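Local coordinates for protein receptor-type adenylate cyclase gresag 4.1 (Trypanosoma brucei, PDB 1FX2) that catalyses the conversion of ATP to 3',5'-cyclic AMP and diphosphate, this part being the catalytic domain of a class III adenylyl cyclase, at residues Arg43-Leu48 and Asp62-Ala67; Pro35-Ala40 and His88-Asn93; Cys143-Asp148 and Tyr154-Arg159; Thr14-Asp19 and Phe72-Leu77. All blocks are in the same frame, centred on the assembly; numbering follows the deposited sequence.

Interaction 1 (Arg43-Leu48 and Asp62-Ala67); sequences RMVRSL and DSFMIA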
loop_
_atom_site.group_PDB
_atom_site.type_symbol
_atom_site.label_atom_id
_atom_site.label_comp_id
_atom_site.label_asym_id
_atom_site.label_seq_id
_atom_site.Cartn_x
_atom_site.Cartn_y
_atom_site.Cartn_z
ATOM N N ARG A 43 -8.551 -30.526 3.780
ATOM C CA ARG A 43 -7.434 -31.263 4.334
ATOM C C ARG A 43 -6.111 -30.520 4.138
ATOM O O ARG A 43 -5.273 -30.456 5.031
ATOM C CB ARG A 43 -7.377 -32.640 3.662
ATOM C CG ARG A 43 -8.457 -33.546 4.080
ATOM C CD ARG A 43 -8.063 -34.950 3.593
ATOM N NE ARG A 43 -7.967 -35.047 2.122
ATOM C CZ ARG A 43 -9.016 -35.330 1.341
ATOM N NH1 ARG A 43 -10.227 -35.519 1.892
ATOM N NH2 ARG A 43 -8.822 -35.582 0.057
ATOM N N MET A 44 -5.906 -29.925 2.932
ATOM C CA MET A 44 -4.657 -29.178 2.683
ATOM C C MET A 44 -4.586 -27.923 3.567
ATOM O O MET A 44 -3.529 -27.658 4.139
ATOM C CB MET A 44 -4.523 -28.824 1.225
ATOM C CG MET A 44 -4.253 -30.073 0.358
ATOM S SD MET A 44 -3.820 -29.636 -1.351
ATOM C CE MET A 44 -5.528 -29.211 -1.959
ATOM N N VAL A 45 -5.687 -27.170 3.651
ATOM C CA VAL A 45 -5.643 -25.944 4.503
ATOM C C VAL A 45 -5.349 -26.355 5.960
ATOM O O VAL A 45 -4.528 -25.729 6.601
ATOM C CB VAL A 45 -6.978 -25.119 4.349
ATOM C CG1 VAL A 45 -6.951 -23.983 5.342
ATOM C CG2 VAL A 45 -7.114 -24.593 2.874
ATOM N N ARG A 46 -6.010 -27.412 6.458
ATOM C CA ARG A 46 -5.816 -27.791 7.846
ATOM C C ARG A 46 -4.453 -28.318 8.085
ATOM O O ARG A 46 -3.885 -28.028 9.184
ATOM C CB ARG A 46 -6.915 -28.714 8.285
ATOM C CG ARG A 46 -8.219 -28.010 8.417
ATOM C CD ARG A 46 -9.406 -28.913 8.737
ATOM N NE ARG A 46 -10.539 -28.127 9.055
ATOM C CZ ARG A 46 -11.781 -28.469 8.826
ATOM N NH1 ARG A 46 -12.087 -29.632 8.174
ATOM N NH2 ARG A 46 -12.693 -27.786 9.426
ATOM N N SER A 47 -3.841 -28.997 7.115
ATOM C CA SER A 47 -2.469 -29.435 7.270
ATOM C C SER A 47 -1.550 -28.229 7.456
ATOM O O SER A 47 -0.577 -28.263 8.281
ATOM C CB SER A 47 -2.040 -30.203 6.039
ATOM O OG SER A 47 -0.717 -30.573 6.141
ATOM N N LEU A 48 -1.791 -27.174 6.665
ATOM C CA LEU A 48 -0.997 -25.966 6.791
ATOM C C LEU A 48 -1.239 -25.229 8.103
ATOM O O LEU A 48 -0.269 -24.599 8.631
ATOM C CB LEU A 48 -1.301 -25.041 5.566
ATOM C CG LEU A 48 -0.849 -25.705 4.274
ATOM C CD1 LEU A 48 -1.237 -24.772 3.118
ATOM C CD2 LEU A 48 0.678 -25.994 4.249
ATOM N N ASP A 62 -16.871 -23.266 2.239
ATOM C CA ASP A 62 -15.459 -23.403 1.993
ATOM C C ASP A 62 -14.704 -22.179 2.522
ATOM O O ASP A 62 -13.494 -22.093 2.265
ATOM C CB ASP A 62 -15.154 -23.567 0.466
ATOM C CG ASP A 62 -15.788 -22.433 -0.414
ATOM O OD1 ASP A 62 -16.867 -22.598 -1.008
ATOM O OD2 ASP A 62 -15.243 -21.277 -0.411
ATOM N N SER A 63 -15.333 -21.306 3.250
ATOM C CA SER A 63 -14.644 -20.117 3.753
ATOM C C SER A 63 -13.931 -20.439 5.061
ATOM O O SER A 63 -14.599 -20.794 6.060
ATOM C CB SER A 63 -15.647 -19.031 4.017
ATOM O OG SER A 63 -16.612 -18.768 2.938
ATOM N N PHE A 64 -12.628 -20.207 5.126
ATOM C CA PHE A 64 -11.855 -20.376 6.390
ATOM C C PHE A 64 -11.602 -19.001 7.021
ATOM O O PHE A 64 -11.390 -17.988 6.312
ATOM C CB PHE A 64 -10.463 -21.040 6.177
ATOM C CG PHE A 64 -10.486 -22.516 6.204
ATOM C CD1 PHE A 64 -10.875 -23.216 5.087
ATOM C CD2 PHE A 64 -10.096 -23.222 7.335
ATOM C CE1 PHE A 64 -10.869 -24.592 5.123
ATOM C CE2 PHE A 64 -10.084 -24.559 7.387
ATOM C CZ PHE A 64 -10.472 -25.309 6.257
ATOM N N MET A 65 -11.628 -19.003 8.364
ATOM C CA MET A 65 -11.151 -17.826 9.170
ATOM C C MET A 65 -10.074 -18.440 10.041
ATOM O O MET A 65 -10.334 -19.331 10.870
ATOM C CB MET A 65 -12.291 -17.185 9.980
ATOM C CG MET A 65 -11.721 -16.009 10.817
ATOM S SD MET A 65 -13.122 -15.454 11.858
ATOM C CE MET A 65 -12.314 -14.215 12.923
ATOM N N ILE A 66 -8.859 -17.923 9.901
ATOM C CA ILE A 66 -7.663 -18.490 10.610
ATOM C C ILE A 66 -6.949 -17.346 11.369
ATOM O O ILE A 66 -6.856 -16.232 10.837
ATOM C CB ILE A 66 -6.664 -19.078 9.564
ATOM C CG1 ILE A 66 -7.332 -20.255 8.802
ATOM C CG2 ILE A 66 -5.369 -19.610 10.288
ATOM C CD1 ILE A 66 -6.630 -20.599 7.519
ATOM N N ALA A 67 -6.539 -17.620 12.627
ATOM C CA ALA A 67 -5.821 -16.583 13.401
ATOM C C ALA A 67 -4.392 -17.038 13.649
ATOM O O ALA A 67 -4.100 -18.217 13.727
ATOM C CB ALA A 67 -6.536 -16.336 14.768
#

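Interaction 2 (Pro35-Ala40 and His88-Asn93); sequences PDAVAA and HDWGTN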
loop_
_atom_site.group_PDB
_atom_site.type_symbol
_atom_site.label_atom_id
_atom_site.label_comp_id
_atom_site.label_asym_id
_atom_site.label_seq_id
_atom_site.Cartn_x
_atom_site.Cartn_y
_atom_site.Cartn_z
ATOM N N PRO A 35 -17.817 -32.167 -3.881
ATOM C CA PRO A 35 -17.597 -32.687 -2.536
ATOM C C PRO A 35 -16.191 -33.176 -2.276
ATOM O O PRO A 35 -15.577 -32.842 -1.277
ATOM C CB PRO A 35 -18.649 -33.827 -2.419
ATOM C CG PRO A 35 -19.785 -33.332 -3.320
ATOM C CD PRO A 35 -19.058 -32.685 -4.534
ATOM N N ASP A 36 -15.640 -33.952 -3.221
ATOM C CA ASP A 36 -14.300 -34.462 -3.009
ATOM C C ASP A 36 -13.239 -33.329 -3.169
ATOM O O ASP A 36 -12.283 -33.340 -2.402
ATOM C CB ASP A 36 -14.001 -35.489 -4.077
ATOM C CG ASP A 36 -14.693 -36.826 -3.861
ATOM O OD1 ASP A 36 -15.234 -37.098 -2.800
ATOM O OD2 ASP A 36 -14.632 -37.648 -4.801
ATOM N N ALA A 37 -13.506 -32.375 -4.076
ATOM C CA ALA A 37 -12.486 -31.327 -4.247
ATOM C C ALA A 37 -12.443 -30.461 -3.035
ATOM O O ALA A 37 -11.370 -30.107 -2.576
ATOM C CB ALA A 37 -12.764 -30.477 -5.480
ATOM N N VAL A 38 -13.627 -30.119 -2.481
ATOM C CA VAL A 38 -13.619 -29.232 -1.341
ATOM C C VAL A 38 -13.075 -29.979 -0.124
ATOM O O VAL A 38 -12.395 -29.405 0.663
ATOM C CB VAL A 38 -14.993 -28.551 -1.057
ATOM C CG1 VAL A 38 -14.895 -27.541 0.099
ATOM C CG2 VAL A 38 -15.456 -27.766 -2.357
ATOM N N ALA A 39 -13.417 -31.272 0.040
ATOM C CA ALA A 39 -12.829 -32.016 1.140
ATOM C C ALA A 39 -11.299 -32.032 1.043
ATOM O O ALA A 39 -10.644 -31.842 2.074
ATOM C CB ALA A 39 -13.389 -33.450 1.136
ATOM N N ALA A 40 -10.745 -32.116 -0.182
ATOM C CA ALA A 40 -9.278 -32.107 -0.293
ATOM C C ALA A 40 -8.739 -30.717 0.099
ATOM O O ALA A 40 -7.674 -30.606 0.710
ATOM C CB ALA A 40 -8.822 -32.517 -1.701
ATOM N N HIS A 88 -1.254 -29.948 -6.213
ATOM C CA HIS A 88 -2.198 -31.044 -6.002
ATOM C C HIS A 88 -2.782 -31.623 -7.296
ATOM O O HIS A 88 -3.093 -30.912 -8.181
ATOM C CB HIS A 88 -3.357 -30.537 -5.118
ATOM C CG HIS A 88 -4.354 -31.567 -4.742
ATOM N ND1 HIS A 88 -4.074 -32.525 -3.771
ATOM C CD2 HIS A 88 -5.623 -31.774 -5.152
ATOM C CE1 HIS A 88 -5.165 -33.275 -3.627
ATOM N NE2 HIS A 88 -6.112 -32.849 -4.445
ATOM N N ASP A 89 -2.952 -32.948 -7.323
ATOM C CA ASP A 89 -3.599 -33.607 -8.465
ATOM C C ASP A 89 -5.096 -33.668 -8.141
ATOM O O ASP A 89 -5.584 -34.424 -7.291
ATOM C CB ASP A 89 -3.055 -35.010 -8.624
ATOM C CG ASP A 89 -3.707 -35.729 -9.805
ATOM O OD1 ASP A 89 -4.591 -35.161 -10.487
ATOM O OD2 ASP A 89 -3.297 -36.857 -10.068
ATOM N N TRP A 90 -5.831 -32.832 -8.820
ATOM C CA TRP A 90 -7.284 -32.729 -8.634
ATOM C C TRP A 90 -8.054 -33.814 -9.365
ATOM O O TRP A 90 -9.279 -33.913 -9.180
ATOM C CB TRP A 90 -7.776 -31.305 -9.091
ATOM C CG TRP A 90 -7.193 -30.191 -8.260
ATOM C CD1 TRP A 90 -6.057 -29.528 -8.532
ATOM C CD2 TRP A 90 -7.660 -29.740 -6.996
ATOM N NE1 TRP A 90 -5.742 -28.675 -7.516
ATOM C CE2 TRP A 90 -6.713 -28.775 -6.538
ATOM C CE3 TRP A 90 -8.780 -30.081 -6.203
ATOM C CZ2 TRP A 90 -6.849 -28.122 -5.304
ATOM C CZ3 TRP A 90 -8.911 -29.433 -4.965
ATOM C CH2 TRP A 90 -7.956 -28.465 -4.534
ATOM N N GLY A 91 -7.347 -34.545 -10.227
ATOM C CA GLY A 91 -7.992 -35.685 -10.912
ATOM C C GLY A 91 -9.013 -35.287 -11.951
ATOM O O GLY A 91 -9.721 -36.167 -12.441
ATOM N N THR A 92 -8.993 -34.027 -12.386
ATOM C CA THR A 92 -9.910 -33.526 -13.379
ATOM C C THR A 92 -9.383 -32.220 -13.957
ATOM O O THR A 92 -8.722 -31.469 -13.228
ATOM C CB THR A 92 -11.353 -33.262 -12.763
ATOM O OG1 THR A 92 -12.213 -32.821 -13.808
ATOM C CG2 THR A 92 -11.300 -32.133 -11.688
ATOM N N ASN A 93 -9.747 -31.906 -15.213
ATOM C CA ASN A 93 -9.429 -30.574 -15.791
ATOM C C ASN A 93 -10.711 -29.791 -15.825
ATOM O O ASN A 93 -10.701 -28.633 -16.274
ATOM C CB ASN A 93 -8.935 -30.657 -17.248
ATOM C CG ASN A 93 -7.612 -31.367 -17.376
ATOM O OD1 ASN A 93 -6.691 -31.146 -16.604
ATOM N ND2 ASN A 93 -7.550 -32.279 -18.338
#

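Interaction 3 (Cys143-Asp148 and Tyr154-Arg159); sequences CDIRHD and YDYYGR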
loop_
_atom_site.group_PDB
_atom_site.type_symbol
_atom_site.label_atom_id
_atom_site.label_comp_id
_atom_site.label_asym_id
_atom_site.label_seq_id
_atom_site.Cartn_x
_atom_site.Cartn_y
_atom_site.Cartn_z
ATOM N N CYS A 143 -7.619 -6.990 18.352
ATOM C CA CYS A 143 -8.934 -7.571 18.256
ATOM C C CYS A 143 -9.604 -7.630 19.613
ATOM O O CYS A 143 -8.943 -7.567 20.651
ATOM C CB CYS A 143 -8.856 -9.029 17.833
ATOM S SG CYS A 143 -8.349 -9.276 16.132
ATOM N N ASP A 144 -10.919 -7.725 19.554
ATOM C CA ASP A 144 -11.760 -7.995 20.744
ATOM C C ASP A 144 -11.824 -9.531 20.712
ATOM O O ASP A 144 -12.330 -10.164 19.760
ATOM C CB ASP A 144 -13.115 -7.317 20.531
ATOM C CG ASP A 144 -14.215 -7.861 21.445
ATOM O OD1 ASP A 144 -13.941 -8.728 22.289
ATOM O OD2 ASP A 144 -15.352 -7.378 21.294
ATOM N N ILE A 145 -11.149 -10.146 21.673
ATOM C CA ILE A 145 -10.996 -11.555 21.776
ATOM C C ILE A 145 -11.970 -12.129 22.814
ATOM O O ILE A 145 -12.016 -11.602 23.934
ATOM C CB ILE A 145 -9.577 -11.871 22.216
ATOM C CG1 ILE A 145 -8.549 -11.189 21.282
ATOM C CG2 ILE A 145 -9.417 -13.367 22.280
ATOM C CD1 ILE A 145 -6.990 -11.601 21.552
ATOM N N ARG A 146 -12.647 -13.232 22.480
ATOM C CA ARG A 146 -13.612 -13.909 23.357
ATOM C C ARG A 146 -13.483 -15.399 23.337
ATOM O O ARG A 146 -13.158 -15.996 22.313
ATOM C CB ARG A 146 -15.021 -13.570 22.919
ATOM C CG ARG A 146 -15.245 -12.120 22.894
ATOM C CD ARG A 146 -16.670 -11.758 22.569
ATOM N NE ARG A 146 -16.864 -10.315 22.723
ATOM C CZ ARG A 146 -17.739 -9.583 22.033
ATOM N NH1 ARG A 146 -18.532 -10.127 21.109
ATOM N NH2 ARG A 146 -17.817 -8.292 22.281
ATOM N N HIS A 147 -13.856 -16.035 24.440
ATOM C CA HIS A 147 -13.766 -17.458 24.456
ATOM C C HIS A 147 -15.157 -17.987 24.503
ATOM O O HIS A 147 -16.021 -17.383 25.125
ATOM C CB HIS A 147 -13.038 -17.900 25.717
ATOM C CG HIS A 147 -13.125 -19.368 25.965
ATOM N ND1 HIS A 147 -14.052 -19.930 26.818
ATOM C CD2 HIS A 147 -12.374 -20.383 25.498
ATOM C CE1 HIS A 147 -13.852 -21.236 26.874
ATOM N NE2 HIS A 147 -12.838 -21.537 26.082
ATOM N N ASP A 148 -15.306 -19.055 23.717
ATOM C CA ASP A 148 -16.447 -19.965 23.445
ATOM C C ASP A 148 -17.729 -19.788 22.632
ATOM O O ASP A 148 -17.773 -20.216 21.482
ATOM C CB ASP A 148 -16.723 -20.914 24.623
ATOM C CG ASP A 148 -17.463 -20.259 25.787
ATOM O OD1 ASP A 148 -18.701 -20.064 25.684
ATOM O OD2 ASP A 148 -16.818 -20.001 26.844
ATOM N N TYR A 154 -11.819 -19.965 20.657
ATOM C CA TYR A 154 -11.721 -18.530 20.660
ATOM C C TYR A 154 -12.191 -17.871 19.370
ATOM O O TYR A 154 -12.115 -18.462 18.333
ATOM C CB TYR A 154 -10.272 -18.053 20.886
ATOM C CG TYR A 154 -9.791 -18.299 22.278
ATOM C CD1 TYR A 154 -9.364 -19.570 22.651
ATOM C CD2 TYR A 154 -9.764 -17.258 23.186
ATOM C CE1 TYR A 154 -8.917 -19.812 23.955
ATOM C CE2 TYR A 154 -9.317 -17.493 24.496
ATOM C CZ TYR A 154 -8.903 -18.774 24.835
ATOM O OH TYR A 154 -8.441 -19.025 26.113
ATOM N N ASP A 155 -12.741 -16.691 19.488
ATOM C CA ASP A 155 -13.214 -15.901 18.363
ATOM C C ASP A 155 -12.740 -14.474 18.461
ATOM O O ASP A 155 -12.312 -13.988 19.534
ATOM C CB ASP A 155 -14.729 -15.954 18.249
ATOM C CG ASP A 155 -15.230 -15.881 16.758
ATOM O OD1 ASP A 155 -14.561 -15.334 15.799
ATOM O OD2 ASP A 155 -16.359 -16.385 16.566
ATOM N N TYR A 156 -12.854 -13.771 17.342
ATOM C CA TYR A 156 -12.319 -12.433 17.210
ATOM C C TYR A 156 -13.287 -11.519 16.594
ATOM O O TYR A 156 -13.819 -11.854 15.547
ATOM C CB TYR A 156 -10.990 -12.510 16.390
ATOM C CG TYR A 156 -10.022 -13.532 16.981
ATOM C CD1 TYR A 156 -10.135 -14.927 16.739
ATOM C CD2 TYR A 156 -9.071 -13.140 17.912
ATOM C CE1 TYR A 156 -9.377 -15.863 17.398
ATOM C CE2 TYR A 156 -8.288 -14.043 18.560
ATOM C CZ TYR A 156 -8.428 -15.446 18.339
ATOM O OH TYR A 156 -7.731 -16.367 19.026
ATOM N N TYR A 157 -13.436 -10.335 17.198
ATOM C CA TYR A 157 -14.421 -9.350 16.786
ATOM C C TYR A 157 -13.911 -7.966 16.557
ATOM O O TYR A 157 -12.897 -7.545 17.086
ATOM C CB TYR A 157 -15.511 -9.255 17.902
ATOM C CG TYR A 157 -16.173 -10.583 18.156
ATOM C CD1 TYR A 157 -15.786 -11.404 19.206
ATOM C CD2 TYR A 157 -17.200 -11.024 17.314
ATOM C CE1 TYR A 157 -16.422 -12.649 19.423
ATOM C CE2 TYR A 157 -17.844 -12.250 17.524
ATOM C CZ TYR A 157 -17.455 -13.040 18.574
ATOM O OH TYR A 157 -18.161 -14.197 18.820
ATOM N N GLY A 158 -14.718 -7.193 15.831
ATOM C CA GLY A 158 -14.331 -5.837 15.638
ATOM C C GLY A 158 -13.812 -5.441 14.280
ATOM O O GLY A 158 -14.011 -6.122 13.296
ATOM N N ARG A 159 -13.165 -4.301 14.277
ATOM C CA ARG A 159 -12.629 -3.747 13.082
ATOM C C ARG A 159 -11.589 -4.620 12.416
ATOM O O ARG A 159 -11.529 -4.647 11.198
ATOM C CB ARG A 159 -11.999 -2.362 13.337
ATOM C CG ARG A 159 -13.094 -1.292 13.654
ATOM C CD ARG A 159 -12.537 0.151 13.897
ATOM N NE ARG A 159 -12.009 0.780 12.668
ATOM C CZ ARG A 159 -11.991 2.095 12.408
ATOM N NH1 ARG A 159 -12.476 2.966 13.292
ATOM N NH2 ARG A 159 -11.478 2.547 11.262
#

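Interaction 4 (Thr14-Asp19 and Phe72-Leu77); sequences TLIFTD and FAAVQL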
loop_
_atom_site.group_PDB
_atom_site.type_symbol
_atom_site.label_atom_id
_atom_site.label_comp_id
_atom_site.label_asym_id
_atom_site.label_seq_id
_atom_site.Cartn_x
_atom_site.Cartn_y
_atom_site.Cartn_z
ATOM N N THR A 14 -3.083 -11.643 13.703
ATOM C CA THR A 14 -3.071 -11.691 12.217
ATOM C C THR A 14 -4.198 -12.628 11.805
ATOM O O THR A 14 -4.278 -13.754 12.347
ATOM C CB THR A 14 -1.782 -12.130 11.654
ATOM O OG1 THR A 14 -0.781 -11.166 12.018
ATOM C CG2 THR A 14 -1.811 -12.143 10.141
ATOM N N LEU A 15 -5.165 -12.106 11.022
ATOM C CA LEU A 15 -6.288 -12.943 10.538
ATOM C C LEU A 15 -6.161 -13.181 9.061
ATOM O O LEU A 15 -5.771 -12.308 8.305
ATOM C CB LEU A 15 -7.631 -12.291 10.792
ATOM C CG LEU A 15 -7.894 -12.059 12.292
ATOM C CD1 LEU A 15 -9.148 -11.184 12.490
ATOM C CD2 LEU A 15 -8.017 -13.433 13.017
ATOM N N ILE A 16 -6.485 -14.423 8.694
ATOM C CA ILE A 16 -6.462 -14.849 7.267
ATOM C C ILE A 16 -7.860 -15.350 6.973
ATOM O O ILE A 16 -8.452 -16.143 7.710
ATOM C CB ILE A 16 -5.605 -16.059 7.099
ATOM C CG1 ILE A 16 -4.163 -15.841 7.645
ATOM C CG2 ILE A 16 -5.477 -16.374 5.609
ATOM C CD1 ILE A 16 -3.374 -17.169 7.663
ATOM N N PHE A 17 -8.472 -14.830 5.904
ATOM C CA PHE A 17 -9.741 -15.341 5.388
ATOM C C PHE A 17 -9.489 -15.894 4.021
ATOM O O PHE A 17 -8.676 -15.385 3.252
ATOM C CB PHE A 17 -10.822 -14.203 5.261
ATOM C CG PHE A 17 -11.415 -13.828 6.568
ATOM C CD1 PHE A 17 -10.756 -12.960 7.425
ATOM C CD2 PHE A 17 -12.610 -14.384 6.965
ATOM C CE1 PHE A 17 -11.283 -12.627 8.695
ATOM C CE2 PHE A 17 -13.147 -14.034 8.253
ATOM C CZ PHE A 17 -12.462 -13.139 9.110
ATOM N N THR A 18 -10.164 -17.011 3.719
ATOM C CA THR A 18 -10.016 -17.671 2.418
ATOM C C THR A 18 -11.386 -18.032 1.896
ATOM O O THR A 18 -12.344 -18.319 2.649
ATOM C CB THR A 18 -9.174 -18.962 2.469
ATOM O OG1 THR A 18 -9.942 -20.018 3.070
ATOM C CG2 THR A 18 -7.827 -18.779 3.246
ATOM N N ASP A 19 -11.460 -18.112 0.551
ATOM C CA ASP A 19 -12.679 -18.603 -0.131
ATOM C C ASP A 19 -12.328 -19.181 -1.433
ATOM O O ASP A 19 -11.341 -18.732 -2.124
ATOM C CB ASP A 19 -13.721 -17.485 -0.500
ATOM C CG ASP A 19 -14.633 -17.136 0.627
ATOM O OD1 ASP A 19 -14.367 -16.181 1.409
ATOM O OD2 ASP A 19 -15.671 -17.780 0.761
ATOM N N PHE A 72 4.332 -13.457 10.244
ATOM C CA PHE A 72 5.089 -14.170 9.182
ATOM C C PHE A 72 4.522 -15.595 9.015
ATOM O O PHE A 72 4.453 -16.069 7.866
ATOM C CB PHE A 72 6.613 -14.222 9.500
ATOM C CG PHE A 72 7.472 -14.699 8.351
ATOM C CD1 PHE A 72 7.449 -14.033 7.149
ATOM C CD2 PHE A 72 8.305 -15.797 8.513
ATOM C CE1 PHE A 72 8.299 -14.475 6.100
ATOM C CE2 PHE A 72 9.137 -16.209 7.455
ATOM C CZ PHE A 72 9.101 -15.539 6.319
ATOM N N ALA A 73 4.065 -16.228 10.085
ATOM C CA ALA A 73 3.528 -17.562 9.908
ATOM C C ALA A 73 2.288 -17.493 9.057
ATOM O O ALA A 73 2.039 -18.412 8.268
ATOM C CB ALA A 73 3.202 -18.175 11.287
ATOM N N ALA A 74 1.471 -16.468 9.221
ATOM C CA ALA A 74 0.251 -16.358 8.442
ATOM C C ALA A 74 0.613 -16.148 6.960
ATOM O O ALA A 74 -0.052 -16.689 6.050
ATOM C CB ALA A 74 -0.528 -15.162 8.939
ATOM N N VAL A 75 1.607 -15.316 6.660
ATOM C CA VAL A 75 2.027 -15.083 5.325
ATOM C C VAL A 75 2.604 -16.372 4.751
ATOM O O VAL A 75 2.300 -16.723 3.557
ATOM C CB VAL A 75 3.095 -13.966 5.306
ATOM C CG1 VAL A 75 3.806 -13.881 3.966
ATOM C CG2 VAL A 75 2.401 -12.692 5.617
ATOM N N GLN A 76 3.403 -17.117 5.513
ATOM C CA GLN A 76 3.898 -18.394 4.993
ATOM C C GLN A 76 2.805 -19.368 4.720
ATOM O O GLN A 76 2.849 -20.115 3.684
ATOM C CB GLN A 76 4.865 -19.091 5.962
ATOM C CG GLN A 76 6.125 -18.220 6.231
ATOM C CD GLN A 76 7.026 -18.901 7.272
ATOM O OE1 GLN A 76 8.054 -19.469 6.942
ATOM N NE2 GLN A 76 6.578 -18.907 8.525
ATOM N N LEU A 77 1.785 -19.410 5.567
ATOM C CA LEU A 77 0.639 -20.343 5.336
ATOM C C LEU A 77 -0.014 -19.948 3.982
ATOM O O LEU A 77 -0.379 -20.830 3.199
ATOM C CB LEU A 77 -0.394 -20.194 6.503
ATOM C CG LEU A 77 -1.551 -21.172 6.431
ATOM C CD1 LEU A 77 -2.032 -21.338 7.873
ATOM C CD2 LEU A 77 -2.719 -20.554 5.656
#

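Interaction 1 (Arg43-Leu48 and Asp62-Ala67)
Val45 lays its CG1 methyl over the face of the Phe64 ring, 3.6 Å from the ring centroid and only 5° off the ring normal, a well-centred CH-pi contact. The methyl gets there because CG1 stands anti to the backbone N. From the same position CG1 also reaches Ile66 CD1 at 4.0 Å, so one beta-branched side chain fits against a flat ring and a flexible aliphatic tip together. One residue on, Arg46 approaches the ring from its edge. Its chain is extended from CG to NE, and NE stops 4.0 Å from Phe64 CE2, near the plane of the ring; guanidinium and phenyl planes stand 77° apart, with Phe64 CZ over a guanidinium face. An arginine suits this exposed border: its aliphatic stem lies against the aromatic ring while NH2 forms a salt bridge with Glu56. The axes of helix segment 43-48 and strand segment 63-67 run 4° apart in direction and 11.0 Å apart at closest approach. Beside them, helix 71-87 touches Val45 through Leu81 and Phe85. The strand lies between strands 55-60 and 13-20, just after Asp62, a predicted magnesium ligand.

Interaction 2 (Pro35-Ala40 and His88-Asn93)
Gly91 N donates to Asp89 OD1 at 2.8 Å, closing an Asx turn round Trp90, the residue whose indole meets Ala37 across the contact. The carboxylate oxygen is approached from above its plane, and Gly91 has a positive phi, which glycine accepts readily. Trp90 CZ3 lies 3.5 Å from Ala37 O, which sits at the edge of the indole in its plane, and 4.0 Å from Ala37 CB. Here, in the class III cyclase catalytic domain, the loop after helix 71-87 folds back over helix 34-51, and the small alanines let a broad ring come close to the helix. The Trp90 side chain is also about 5 Å from a bound dithiothreitol, probably from the crystallisation liquor. At the loop's start chi1 of -176° swings the His88 imidazole so that NE2 comes to 3.9 Å from Ala40 CB. The same ring presents its edge to Trp90, with His88 CD2 3.4 Å above the indole plane, over its centre. Trp90 NE1 is hydrogen-bonded to Phe85 O, tethering the indole to helix 71-87, and Met44 touches both rings.

Interaction 3 (Cys143-Asp148 and Tyr154-Arg159)
Arg146 crosses the Tyr157 side chain at about a right angle. Its CB lies 3.9 Å from Tyr157 CE1, CG passes nearer, and CD makes a close 3.3 Å contact with the same ring carbon. The chain stays extended to NE, beside Tyr157 CD1, and NH1 ends over the ring face, 3.5 Å above its plane and toward the rim. The resulting cation-pi contact is off-centre, the guanidinium and ring planes 37° apart. NH2 turns to Asp144 OD2 in a 2.8 Å salt bridge, so arginine's long, flat, charged end serves two partners at once. The backbones that carry these side chains form an antiparallel hairpin, in which Asp144 pairs with Tyr157 and Arg146 with Asp155 through two hydrogen bonds each. On the face bearing Ile145 and Tyr156, His147 directs its edge at the face of Tyr154, centroids 5.1 Å apart. Tyr156 and Asp155 rest on Val57 and Met65, and Asp155 OD2 forms a salt bridge with Lys58 NZ, which sets this hairpin against strands 55-60 and 63-68 of the main sheet.

Interaction 4 (Thr14-Asp19 and Phe72-Leu77)
Thr14 CG2 presses against Ala74 CB at 3.5 Å, closer than methyl carbons usually stand. With chi1 of -63°, the methyl of Thr14 lies anti to the backbone N and OG1 beside it; OG1 is hydrogen-bonded to Thr140 OG1, so threonine supplies a methyl for the helix and a hydroxyl for the adjoining strand. Ile16 adds a second, normally spaced contact: its CD1 comes 3.7 Å from Ala74 CB and equally near Ala74 O. Alanine suits this place because its single methyl lets the helix backbone settle down on the strand, the CA atoms of Thr14 and Ala74 being 6.9 Å apart. This is helix-on-sheet packing in the core of the class III cyclase fold, where helix 71-87 covers one face of the mixed sheet; the axes of strand segment 14-19 and helix segment 72-77 are 8.7 Å apart and 17° apart in direction. Alternation along the strand sends Leu15 and Phe17 to the other face, onto helix 159-169. Away from Ala74 the fit slackens. Leu77 CD2 meets Ile16 CD1 at 4.0 Å, and Thr18 makes no contact with segment 72-77 although it lies on the same face. The strand end beyond carries Asp19, a predicted magnesium ligand hydrogen-bonded to Ser63. On the helix, Phe72, Ala73 and Gln76 are partly exposed and make no contact with 14-19.

How the interactions relate
From the N terminus, strand 13-20 opens interaction 4, then helix 34-51 opens interaction 2 and, a few residues later, interaction 1. Interaction 1 closes first, at 62-67, inside both longer loops; interaction 4 closes at 72-77 and interaction 2 at 88-93, so these two cross. Interaction 3 follows in series as a local hairpin. Interactions 1 and 4 bind helices 34-51 and 71-87 to neighbouring strands of one sheet and meet through backbone pairing of Ile66 with Ile16. Interaction 2 ties the N-terminal part of helix 34-51 to the loop after helix 71-87. Interaction 3 touches interaction 1 at Ala67 and interaction 4 where Cys143 meets Leu15, but lies about 20 Å, nearest atoms, from interaction 2.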